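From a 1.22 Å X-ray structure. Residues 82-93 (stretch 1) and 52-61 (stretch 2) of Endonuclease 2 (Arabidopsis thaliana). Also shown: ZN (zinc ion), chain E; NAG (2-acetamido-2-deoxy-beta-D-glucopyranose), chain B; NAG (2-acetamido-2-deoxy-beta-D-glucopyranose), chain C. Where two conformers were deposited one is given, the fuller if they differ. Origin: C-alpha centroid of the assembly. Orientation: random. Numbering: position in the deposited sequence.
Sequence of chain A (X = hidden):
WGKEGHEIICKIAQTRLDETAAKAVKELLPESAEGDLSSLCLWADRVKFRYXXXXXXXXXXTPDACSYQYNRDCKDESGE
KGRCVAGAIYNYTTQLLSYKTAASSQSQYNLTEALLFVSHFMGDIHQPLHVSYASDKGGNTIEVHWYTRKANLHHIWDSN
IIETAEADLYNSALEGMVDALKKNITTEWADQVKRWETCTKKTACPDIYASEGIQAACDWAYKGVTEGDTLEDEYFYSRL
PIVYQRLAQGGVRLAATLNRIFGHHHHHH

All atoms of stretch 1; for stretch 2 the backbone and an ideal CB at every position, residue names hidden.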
# COMPACT_ATOMS: atom_id res chain seq x y z
N GLY A 82 15.83 -8.70 5.64
CA GLY A 82 15.62 -7.60 4.71
C GLY A 82 14.63 -7.88 3.61
O GLY A 82 14.16 -6.96 2.96
N ARG A 83 14.28 -9.14 3.41
CA ARG A 83 13.46 -9.50 2.26
C ARG A 83 11.97 -9.51 2.62
O ARG A 83 11.33 -10.54 2.74
CB ARG A 83 13.96 -10.78 1.62
CG ARG A 83 15.44 -10.67 1.24
CD ARG A 83 15.83 -11.56 0.09
NE ARG A 83 15.17 -11.15 -1.14
CZ ARG A 83 15.58 -10.17 -1.95
NH1 ARG A 83 16.67 -9.46 -1.70
NH2 ARG A 83 14.90 -9.92 -3.06
N CYS A 84 11.46 -8.29 2.77
CA CYS A 84 10.07 -8.02 3.05
C CYS A 84 9.77 -6.61 2.52
O CYS A 84 10.68 -5.91 2.10
CB CYS A 84 9.76 -8.13 4.55
SG CYS A 84 10.16 -6.66 5.54
N VAL A 85 8.51 -6.19 2.57
CA VAL A 85 8.17 -4.90 1.98
C VAL A 85 8.88 -3.72 2.66
O VAL A 85 9.20 -2.75 1.99
CB VAL A 85 6.63 -4.73 1.91
CG1 VAL A 85 5.96 -4.61 3.26
CG2 VAL A 85 6.25 -3.59 1.00
N ALA A 86 9.10 -3.77 3.98
CA ALA A 86 9.87 -2.71 4.63
C ALA A 86 11.30 -2.65 4.10
O ALA A 86 11.82 -1.58 3.79
CB ALA A 86 9.86 -2.86 6.15
N GLY A 87 11.96 -3.80 4.03
CA GLY A 87 13.31 -3.87 3.50
C GLY A 87 13.39 -3.41 2.05
O GLY A 87 14.35 -2.75 1.65
N ALA A 88 12.37 -3.73 1.27
CA ALA A 88 12.32 -3.28 -0.12
C ALA A 88 12.20 -1.76 -0.20
O ALA A 88 12.85 -1.13 -1.02
CB ALA A 88 11.17 -3.94 -0.85
N ILE A 89 11.37 -1.17 0.66
CA ILE A 89 11.25 0.28 0.65
C ILE A 89 12.60 0.93 0.99
O ILE A 89 13.01 1.86 0.32
CB ILE A 89 10.12 0.75 1.56
CG1 ILE A 89 8.77 0.38 0.92
CG2 ILE A 89 10.19 2.24 1.84
CD1 ILE A 89 7.58 0.49 1.86
N TYR A 90 13.30 0.42 2.00
CA TYR A 90 14.62 0.96 2.29
C TYR A 90 15.55 0.83 1.08
O TYR A 90 16.27 1.78 0.74
CB TYR A 90 15.24 0.25 3.48
CG TYR A 90 14.66 0.60 4.85
CD1 TYR A 90 14.57 1.91 5.30
CD2 TYR A 90 14.25 -0.41 5.71
CE1 TYR A 90 14.12 2.19 6.57
CE2 TYR A 90 13.79 -0.13 6.98
CZ TYR A 90 13.73 1.17 7.42
OH TYR A 90 13.27 1.47 8.69
N ASN A 91 15.52 -0.32 0.43
CA ASN A 91 16.40 -0.59 -0.72
C ASN A 91 16.18 0.38 -1.85
O ASN A 91 17.12 1.03 -2.34
CB ASN A 91 16.09 -1.98 -1.22
CG ASN A 91 16.98 -2.49 -2.29
OD1 ASN A 91 18.14 -2.09 -2.47
ND2 ASN A 91 16.42 -3.44 -3.04
N TYR A 92 14.94 0.48 -2.30
CA TYR A 92 14.65 1.26 -3.48
C TYR A 92 14.69 2.76 -3.21
O TYR A 92 15.07 3.53 -4.10
CB TYR A 92 13.35 0.77 -4.15
CG TYR A 92 13.50 -0.63 -4.70
CD1 TYR A 92 14.34 -0.86 -5.77
CD2 TYR A 92 12.86 -1.72 -4.13
CE1 TYR A 92 14.54 -2.14 -6.25
CE2 TYR A 92 13.05 -3.00 -4.61
CZ TYR A 92 13.89 -3.21 -5.67
OH TYR A 92 14.08 -4.49 -6.11
N THR A 93 14.36 3.20 -1.99
CA THR A 93 14.54 4.59 -1.64
C THR A 93 16.04 4.98 -1.69
O THR A 93 16.42 6.03 -2.20
CB THR A 93 13.84 4.95 -0.31
OG1 THR A 93 14.30 4.18 0.76
CG2 THR A 93 12.36 4.82 -0.38
N UNK A 52 11.50 -13.48 -9.64
CA UNK A 52 10.84 -14.26 -8.60
C UNK A 52 11.36 -13.89 -7.20
O UNK A 52 10.62 -13.97 -6.21
CB UNK A 52 11.04 -15.75 -8.86
N UNK A 53 12.58 -13.38 -7.12
CA UNK A 53 13.16 -12.82 -5.92
C UNK A 53 12.35 -11.66 -5.34
O UNK A 53 12.53 -11.28 -4.19
CB UNK A 53 14.59 -12.35 -6.22
N UNK A 54 11.48 -11.06 -6.16
CA UNK A 54 10.70 -9.91 -5.73
C UNK A 54 9.39 -10.27 -5.05
O UNK A 54 8.78 -9.42 -4.43
CB UNK A 54 10.41 -9.01 -6.94
N UNK A 55 8.97 -11.52 -5.16
CA UNK A 55 7.65 -11.89 -4.65
C UNK A 55 7.50 -11.64 -3.13
O UNK A 55 6.51 -11.06 -2.72
CB UNK A 55 7.38 -13.36 -4.96
N UNK A 56 8.50 -12.00 -2.31
CA UNK A 56 8.37 -11.77 -0.85
C UNK A 56 8.44 -10.29 -0.46
O UNK A 56 8.12 -9.94 0.68
CB UNK A 56 9.47 -12.53 -0.11
N UNK A 57 8.84 -9.43 -1.39
CA UNK A 57 9.00 -8.01 -1.11
C UNK A 57 7.68 -7.26 -1.03
O UNK A 57 7.68 -6.08 -0.72
CB UNK A 57 9.88 -7.37 -2.18
N UNK A 58 6.55 -7.93 -1.31
CA UNK A 58 5.25 -7.26 -1.27
C UNK A 58 4.62 -7.26 0.11
O UNK A 58 3.62 -6.56 0.32
CB UNK A 58 4.29 -7.92 -2.26
N UNK A 59 5.15 -8.02 1.07
CA UNK A 59 4.46 -8.20 2.34
C UNK A 59 5.45 -8.43 3.47
O UNK A 59 6.67 -8.50 3.26
CB UNK A 59 3.48 -9.37 2.25
N UNK A 60 4.89 -8.55 4.68
CA UNK A 60 5.59 -8.96 5.89
C UNK A 60 4.73 -10.03 6.55
O UNK A 60 3.54 -9.82 6.75
CB UNK A 60 5.85 -7.78 6.83
N UNK A 61 5.36 -11.14 6.92
CA UNK A 61 4.75 -12.18 7.73
C UNK A 61 5.11 -11.99 9.19
O UNK A 61 6.29 -11.88 9.52
CB UNK A 61 5.18 -13.57 7.25
ZN ZN E . 1.93 -6.09 -4.53
C1 NAG B . 17.13 -4.26 -4.01
C2 NAG B . 16.62 -5.70 -3.73
C3 NAG B . 17.46 -6.69 -4.52
C4 NAG B . 17.46 -6.30 -5.99
C5 NAG B . 17.77 -4.81 -6.18
C6 NAG B . 17.51 -4.34 -7.60
C7 NAG B . 15.60 -5.81 -1.48
C8 NAG B . 15.75 -6.23 -0.06
N2 NAG B . 16.62 -6.07 -2.31
O3 NAG B . 16.97 -8.02 -4.30
O4 NAG B . 18.46 -6.97 -6.74
O5 NAG B . 16.99 -3.98 -5.35
O6 NAG B . 16.18 -4.65 -7.95
O7 NAG B . 14.59 -5.22 -1.87
C1 NAG C . 18.15 -8.23 -7.26
C2 NAG C . 19.05 -8.48 -8.48
C3 NAG C . 18.80 -9.87 -9.04
C4 NAG C . 18.93 -10.91 -7.93
C5 NAG C . 18.10 -10.51 -6.72
C6 NAG C . 18.31 -11.45 -5.54
C7 NAG C . 19.71 -6.47 -9.69
C8 NAG C . 19.45 -5.56 -10.86
N2 NAG C . 18.88 -7.50 -9.54
O3 NAG C . 19.71 -10.14 -10.09
O4 NAG C . 18.47 -12.14 -8.48
O5 NAG C . 18.43 -9.21 -6.29
O6 NAG C . 17.60 -10.98 -4.41
O7 NAG C . 20.64 -6.23 -8.92

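Position 52 opens a 3-10 segment with its CB out of reach of stretch 1. Nothing visible restricts the choice, and almost any residue would serve; it is His52, exposed to solvent.

At position 53 the CB points sideways and its ideal position lies 4.0 Å from Arg83 NH2. Beyond it stand the Tyr92 hydroxyl and the two sugars of the glycan attached to Asn91 ND2. An acid could answer the arginine, but a broad aromatic could also cover the sugar, since the apolar C-H groups of a pyranose pack well on a ring. The residue is Trp53. One face of its indole lies against both sugars, under C4 of the chain B NAG and C5 of the chain C NAG, while the Tyr92 OH meets its edge at CZ3, 3.3 Å away. The arginine is answered by the backbone instead: Arg83 NH2 donates to Trp53 O at 3.0 Å, nearly straight at 165°. A water joins the same two residues, accepting from Arg83 NE and donating to Trp53 O.

Positions 54 and 55 have nothing of stretch 1 within 5.5 Å of their ideal CB atoms, so small or polar residues are as likely as others. They are Ser54 and Ser55, whose hydroxyls find partners outside this contact.

At 56, phi is -71° and the CB runs sideways, 3.9 Å from Arg83 O. The backbone angle admits proline, though alanine or another modest side chain would also fit. The residue is Pro56; a water lies within hydrogen-bonding reach of both Pro56 O and Arg83 O.

At position 57 the CA atoms of the two stretches are nearest each other, its CA lying 4.3 Å from Cys84 CA. The ideal CB is 3.9 Å from Ala88 CB, and the ground ahead is bounded by Arg83, Ala88 and Tyr92. A flexible aliphatic such as leucine or methionine could pack on Ala88 and still lie against the flat face of the guanidinium, where no N-H group points. Leu57 (chi1 m, chi2 t) extends CD2 over one face of the Arg83 guanidinium and brings CD1 to the edge of the Tyr92 ring. Its carbonyl O receives a CA-H...O contact from Val85 CA at 3.0 Å.

At 58 the CB points away, leaving the choice to the far side, where the zinc ion lies. Histidine, aspartate or cysteine could bind it; His58 does so, with ND1 2.2 Å from ZN.

The CB of 59 also points away, so its side chain is little constrained, but its carbonyl matters: Val85 N, in the first turn of the helix, donates to O of 59 at 3.0 Å. The residue is Tyr59, whose side chain takes little part in the contact.

At 60, in a strand (phi/psi -132/131), the CB is sideways, 4.5 Å from Cys84 CB and 4.8 Å from Val85 CG1. A branched aliphatic fits: Ile60 sets CG1 3.6 Å from Cys84 SG and 3.8 Å from Val85 CG1, and reaches Ala86 CB with CD1 at 4.2 Å.

Position 61 meets nothing here, and many residues would do; it is Asn61.

Stretch 2 (52-61) HWSSPLHYIN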
# COMPACT_ATOMS: atom_id res chain seq x y z
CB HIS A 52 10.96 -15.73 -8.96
CG HIS A 52 9.92 -16.62 -8.35
ND1 HIS A 52 8.64 -16.22 -7.98
CD2 HIS A 52 10.00 -17.93 -8.05
CE1 HIS A 52 8.00 -17.26 -7.48
NE2 HIS A 52 8.80 -18.31 -7.52
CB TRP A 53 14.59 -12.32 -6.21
CG TRP A 53 14.71 -11.42 -7.40
CD1 TRP A 53 15.11 -11.78 -8.64
CD2 TRP A 53 14.48 -10.00 -7.45
NE1 TRP A 53 15.13 -10.70 -9.47
CE2 TRP A 53 14.75 -9.58 -8.77
CE3 TRP A 53 14.06 -9.04 -6.52
CZ2 TRP A 53 14.62 -8.26 -9.18
CZ3 TRP A 53 13.93 -7.73 -6.93
CH2 TRP A 53 14.20 -7.35 -8.25
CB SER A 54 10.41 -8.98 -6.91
OG SER A 54 9.40 -9.48 -7.77
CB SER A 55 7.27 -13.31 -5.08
OG SER A 55 6.63 -13.32 -6.36
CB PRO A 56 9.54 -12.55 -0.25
CG PRO A 56 9.80 -13.61 -1.29
CD PRO A 56 9.65 -12.88 -2.59
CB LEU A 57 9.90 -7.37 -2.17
CG LEU A 57 11.29 -7.99 -2.32
CD1 LEU A 57 12.09 -7.19 -3.34
CD2 LEU A 57 12.06 -8.10 -1.00
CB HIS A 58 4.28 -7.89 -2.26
CG HIS A 58 4.68 -7.69 -3.68
ND1 HIS A 58 3.95 -6.94 -4.56
CD2 HIS A 58 5.79 -8.10 -4.34
CE1 HIS A 58 4.60 -6.91 -5.72
NE2 HIS A 58 5.72 -7.61 -5.61
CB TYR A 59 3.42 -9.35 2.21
CG TYR A 59 4.06 -10.65 1.80
CD1 TYR A 59 4.68 -11.48 2.74
CD2 TYR A 59 4.09 -11.04 0.48
CE1 TYR A 59 5.29 -12.66 2.35
CE2 TYR A 59 4.71 -12.21 0.09
CZ TYR A 59 5.31 -13.02 1.03
OH TYR A 59 5.93 -14.18 0.62
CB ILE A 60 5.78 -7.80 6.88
CG1 ILE A 60 6.67 -6.73 6.29
CG2 ILE A 60 6.36 -8.30 8.18
CD1 ILE A 60 6.61 -5.38 6.96
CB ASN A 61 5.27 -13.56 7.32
CG ASN A 61 4.67 -14.08 6.04
OD1 ASN A 61 3.51 -13.82 5.74
ND2 ASN A 61 5.46 -14.83 5.29
O HOH W 1 13.03 -12.78 -1.48
O HOH W 2 8.68 -11.40 3.08
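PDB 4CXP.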